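Local coordinates for protein aminopeptidase C (Lactobacillus rhamnosus, PDB 4K7C) that probably acts as a cysteine aminopeptidase of the papain-like C1 family, removing residues from the N-terminal ends of peptides, at residues A[315-320]-A[364-369]. Numbering follows the deposited sequence.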
ATOM      1  N   VAL A 315     -23.605  16.296  26.160  1.00 18.60           N
ATOM      2  CA  VAL A 315     -23.689  15.509  27.371  1.00 18.83           C
ATOM      3  C   VAL A 315     -22.634  14.386  27.396  1.00 20.26           C
ATOM      4  O   VAL A 315     -22.705  13.462  26.550  1.00 18.63           O
ATOM      5  CB  VAL A 315     -25.114  14.869  27.519  1.00 18.79           C
ATOM      6  CG1 VAL A 315     -25.247  14.037  28.755  1.00 18.66           C
ATOM      7  CG2 VAL A 315     -26.259  15.904  27.505  1.00 19.61           C
ATOM      8  N   TRP A 316     -21.687  14.430  28.323  1.00 17.83           N
ATOM      9  CA  TRP A 316     -20.730  13.376  28.492  1.00 15.63           C
ATOM     10  C   TRP A 316     -21.480  12.130  28.980  1.00 15.51           C
ATOM     11  O   TRP A 316     -22.387  12.223  29.846  1.00 15.92           O
ATOM     12  CB  TRP A 316     -19.699  13.769  29.539  1.00 15.23           C
ATOM     13  CG  TRP A 316     -18.529  12.932  29.812  1.00 15.65           C
ATOM     14  CD1 TRP A 316     -17.263  13.172  29.472  1.00 15.82           C
ATOM     15  CD2 TRP A 316     -18.452  11.753  30.687  1.00 14.94           C
ATOM     16  NE1 TRP A 316     -16.417  12.265  29.974  1.00 18.04           N
ATOM     17  CE2 TRP A 316     -17.111  11.361  30.718  1.00 15.29           C
ATOM     18  CE3 TRP A 316     -19.404  10.928  31.282  1.00 15.93           C
ATOM     19  CZ2 TRP A 316     -16.667  10.259  31.413  1.00 18.28           C
ATOM     20  CZ3 TRP A 316     -18.958   9.865  32.026  1.00 16.16           C
ATOM     21  CH2 TRP A 316     -17.616   9.505  32.080  1.00 15.52           C
ATOM     22  N   PHE A 317     -21.166  10.999  28.338  1.00 17.44           N
ATOM     23  CA  PHE A 317     -21.763   9.708  28.730  1.00 16.96           C
ATOM     24  C   PHE A 317     -20.850   8.529  28.640  1.00 18.44           C
ATOM     25  O   PHE A 317     -19.940   8.513  27.817  1.00 17.63           O
ATOM     26  CB  PHE A 317     -23.083   9.417  27.925  1.00 17.27           C
ATOM     27  CG  PHE A 317     -22.889   8.866  26.548  1.00 15.72           C
ATOM     28  CD1 PHE A 317     -22.544   9.697  25.507  1.00 16.79           C
ATOM     29  CD2 PHE A 317     -23.146   7.529  26.283  1.00 17.91           C
ATOM     30  CE1 PHE A 317     -22.346   9.234  24.238  1.00 17.42           C
ATOM     31  CE2 PHE A 317     -23.034   7.057  24.958  1.00 16.65           C
ATOM     32  CZ  PHE A 317     -22.636   7.926  23.943  1.00 16.19           C
ATOM     33  N   GLY A 318     -21.123   7.551  29.532  1.00 17.23           N
ATOM     34  CA  GLY A 318     -20.414   6.300  29.663  1.00 16.31           C
ATOM     35  C   GLY A 318     -21.263   5.119  29.242  1.00 16.47           C
ATOM     36  O   GLY A 318     -22.410   5.016  29.599  1.00 16.45           O
ATOM     37  N   SER A 319     -20.680   4.254  28.410  1.00 17.82           N
ATOM     38  CA  SER A 319     -21.409   3.112  27.822  1.00 18.61           C
ATOM     39  C   SER A 319     -20.483   1.899  27.606  1.00 18.34           C
ATOM     40  O   SER A 319     -19.239   1.975  27.727  1.00 17.66           O
ATOM     41  CB  SER A 319     -22.065   3.491  26.480  1.00 19.09           C
ATOM     42  OG  SER A 319     -21.126   3.786  25.471  1.00 18.21           O
ATOM     43  N   ASP A 320     -21.094   0.779  27.237  1.00 18.86           N
ATOM     44  CA  ASP A 320     -20.301  -0.406  26.840  1.00 16.94           C
ATOM     45  C   ASP A 320     -20.315  -0.448  25.327  1.00 18.20           C
ATOM     46  O   ASP A 320     -21.164  -1.085  24.729  1.00 19.30           O
ATOM     47  CB  ASP A 320     -20.922  -1.650  27.452  1.00 18.56           C
ATOM     48  CG  ASP A 320     -20.110  -2.892  27.309  1.00 16.78           C
ATOM     49  OD1 ASP A 320     -19.157  -2.919  26.544  1.00 19.62           O
ATOM     50  OD2 ASP A 320     -20.436  -3.899  28.021  1.00 17.11           O
ATOM     51  N   HIS A 364     -16.261   2.880  27.764  1.00 19.48           N
ATOM     52  CA  HIS A 364     -15.904   3.989  26.848  1.00 21.13           C
ATOM     53  C   HIS A 364     -16.790   5.216  27.155  1.00 20.21           C
ATOM     54  O   HIS A 364     -17.973   5.125  27.438  1.00 21.12           O
ATOM     55  CB  HIS A 364     -16.064   3.515  25.387  1.00 24.22           C
ATOM     56  CG  HIS A 364     -15.521   4.466  24.353  1.00 25.91           C
ATOM     57  ND1 HIS A 364     -14.273   5.056  24.459  1.00 30.19           N
ATOM     58  CD2 HIS A 364     -16.045   4.911  23.178  1.00 27.10           C
ATOM     59  CE1 HIS A 364     -14.065   5.843  23.405  1.00 28.71           C
ATOM     60  NE2 HIS A 364     -15.121   5.764  22.613  1.00 26.19           N
ATOM     61  N   ALA A 365     -16.193   6.389  27.089  1.00 20.69           N
ATOM     62  CA  ALA A 365     -16.888   7.667  27.327  1.00 17.93           C
ATOM     63  C   ALA A 365     -16.946   8.344  25.950  1.00 17.63           C
ATOM     64  O   ALA A 365     -15.919   8.393  25.216  1.00 18.82           O
ATOM     65  CB  ALA A 365     -16.067   8.578  28.290  1.00 19.25           C
HETATM   66  N   MSE A 366     -18.092   8.919  25.663  1.00 15.93           N
HETATM   67  CA  MSE A 366     -18.329   9.697  24.452  1.00 16.73           C
HETATM   68  C   MSE A 366     -19.223  10.866  24.862  1.00 16.19           C
HETATM   69  O   MSE A 366     -19.459  11.105  26.030  1.00 16.06           O
HETATM   70  CB  MSE A 366     -18.867   8.827  23.280  1.00 16.45           C
HETATM   71  CG  MSE A 366     -17.878   7.705  22.929  1.00 17.56           C
HETATM   72 SE   MSE A 366     -18.593   6.531  21.500  1.00 20.66          SE
HETATM   73  CE  MSE A 366     -19.981   5.610  22.531  1.00 20.74           C
ATOM     74  N   VAL A 367     -19.753  11.585  23.864  1.00 16.37           N
ATOM     75  CA  VAL A 367     -20.553  12.753  24.055  1.00 15.08           C
ATOM     76  C   VAL A 367     -21.824  12.660  23.158  1.00 16.36           C
ATOM     77  O   VAL A 367     -21.735  12.403  21.957  1.00 16.27           O
ATOM     78  CB  VAL A 367     -19.715  14.054  23.753  1.00 16.87           C
ATOM     79  CG1 VAL A 367     -20.609  15.305  23.838  1.00 15.95           C
ATOM     80  CG2 VAL A 367     -18.516  14.172  24.616  1.00 17.44           C
ATOM     81  N   LEU A 368     -22.979  12.854  23.784  1.00 15.91           N
ATOM     82  CA  LEU A 368     -24.234  13.102  23.058  1.00 16.30           C
ATOM     83  C   LEU A 368     -24.278  14.517  22.550  1.00 16.70           C
ATOM     84  O   LEU A 368     -24.116  15.468  23.344  1.00 17.49           O
ATOM     85  CB  LEU A 368     -25.476  12.851  23.958  1.00 17.32           C
ATOM     86  CG  LEU A 368     -25.367  11.489  24.680  1.00 18.47           C
ATOM     87  CD1 LEU A 368     -26.425  11.423  25.733  1.00 16.66           C
ATOM     88  CD2 LEU A 368     -25.597  10.282  23.742  1.00 18.96           C
ATOM     89  N   THR A 369     -24.530  14.633  21.259  1.00 16.98           N
ATOM     90  CA  THR A 369     -24.616  15.939  20.551  1.00 15.99           C
ATOM     91  C   THR A 369     -25.888  16.148  19.756  1.00 15.79           C
ATOM     92  O   THR A 369     -26.035  17.127  19.068  1.00 15.98           O
ATOM     93  CB  THR A 369     -23.382  16.221  19.676  1.00 16.90           C
ATOM     94  OG1 THR A 369     -23.427  15.397  18.494  1.00 18.23           O
ATOM     95  CG2 THR A 369     -22.021  16.001  20.488  1.00 18.84           C
TER
HETATM   96  O   HOH W   1     -20.007   6.140  25.783  1.00 19.29           O
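The phenyl ring of F317 overlaps the isobutyl end of L368, whose CD2 lies over one ring face in a CH-pi contact, 3.7 Å from the F317 centroid. F317 takes the crowded first torsion, CG between its backbone N and carbonyl carbon (chi1 81°), which swings the ring across the neighbouring strand. There CD1 comes within 3.4 Å of L368 CG, while CE1 meets CB of selenomethionine M366. M366 bends at its selenium, bringing CE alongside S319 OG. Above the opposite face of the F317 ring, toward the rim, sits a water that donates to F317 O and H364 O and accepts from S319 OG at 2.6 Å. On the other side of the sheet, A365 CB rests 3.6 Å from W316 CZ2, and both residues pack on helix 70-87. Strands 315-319 and 364-369 run antiparallel, joined by six backbone bonds; F317 N to M366 O is nearly straight (174°). An alanine in place of F317 would remove the ring between L368 and the water, and would probably loosen the packing around M366. H364 touches C70, and its NE2 bonds to N385 OD1, an arrangement consistent with the Cys-His-Asn catalytic triad of papain-like peptidases. Paired backbone bonds with S319, plus the water on its carbonyl, thus probably fix the histidine's main chain, while N385 would help orient the imidazole.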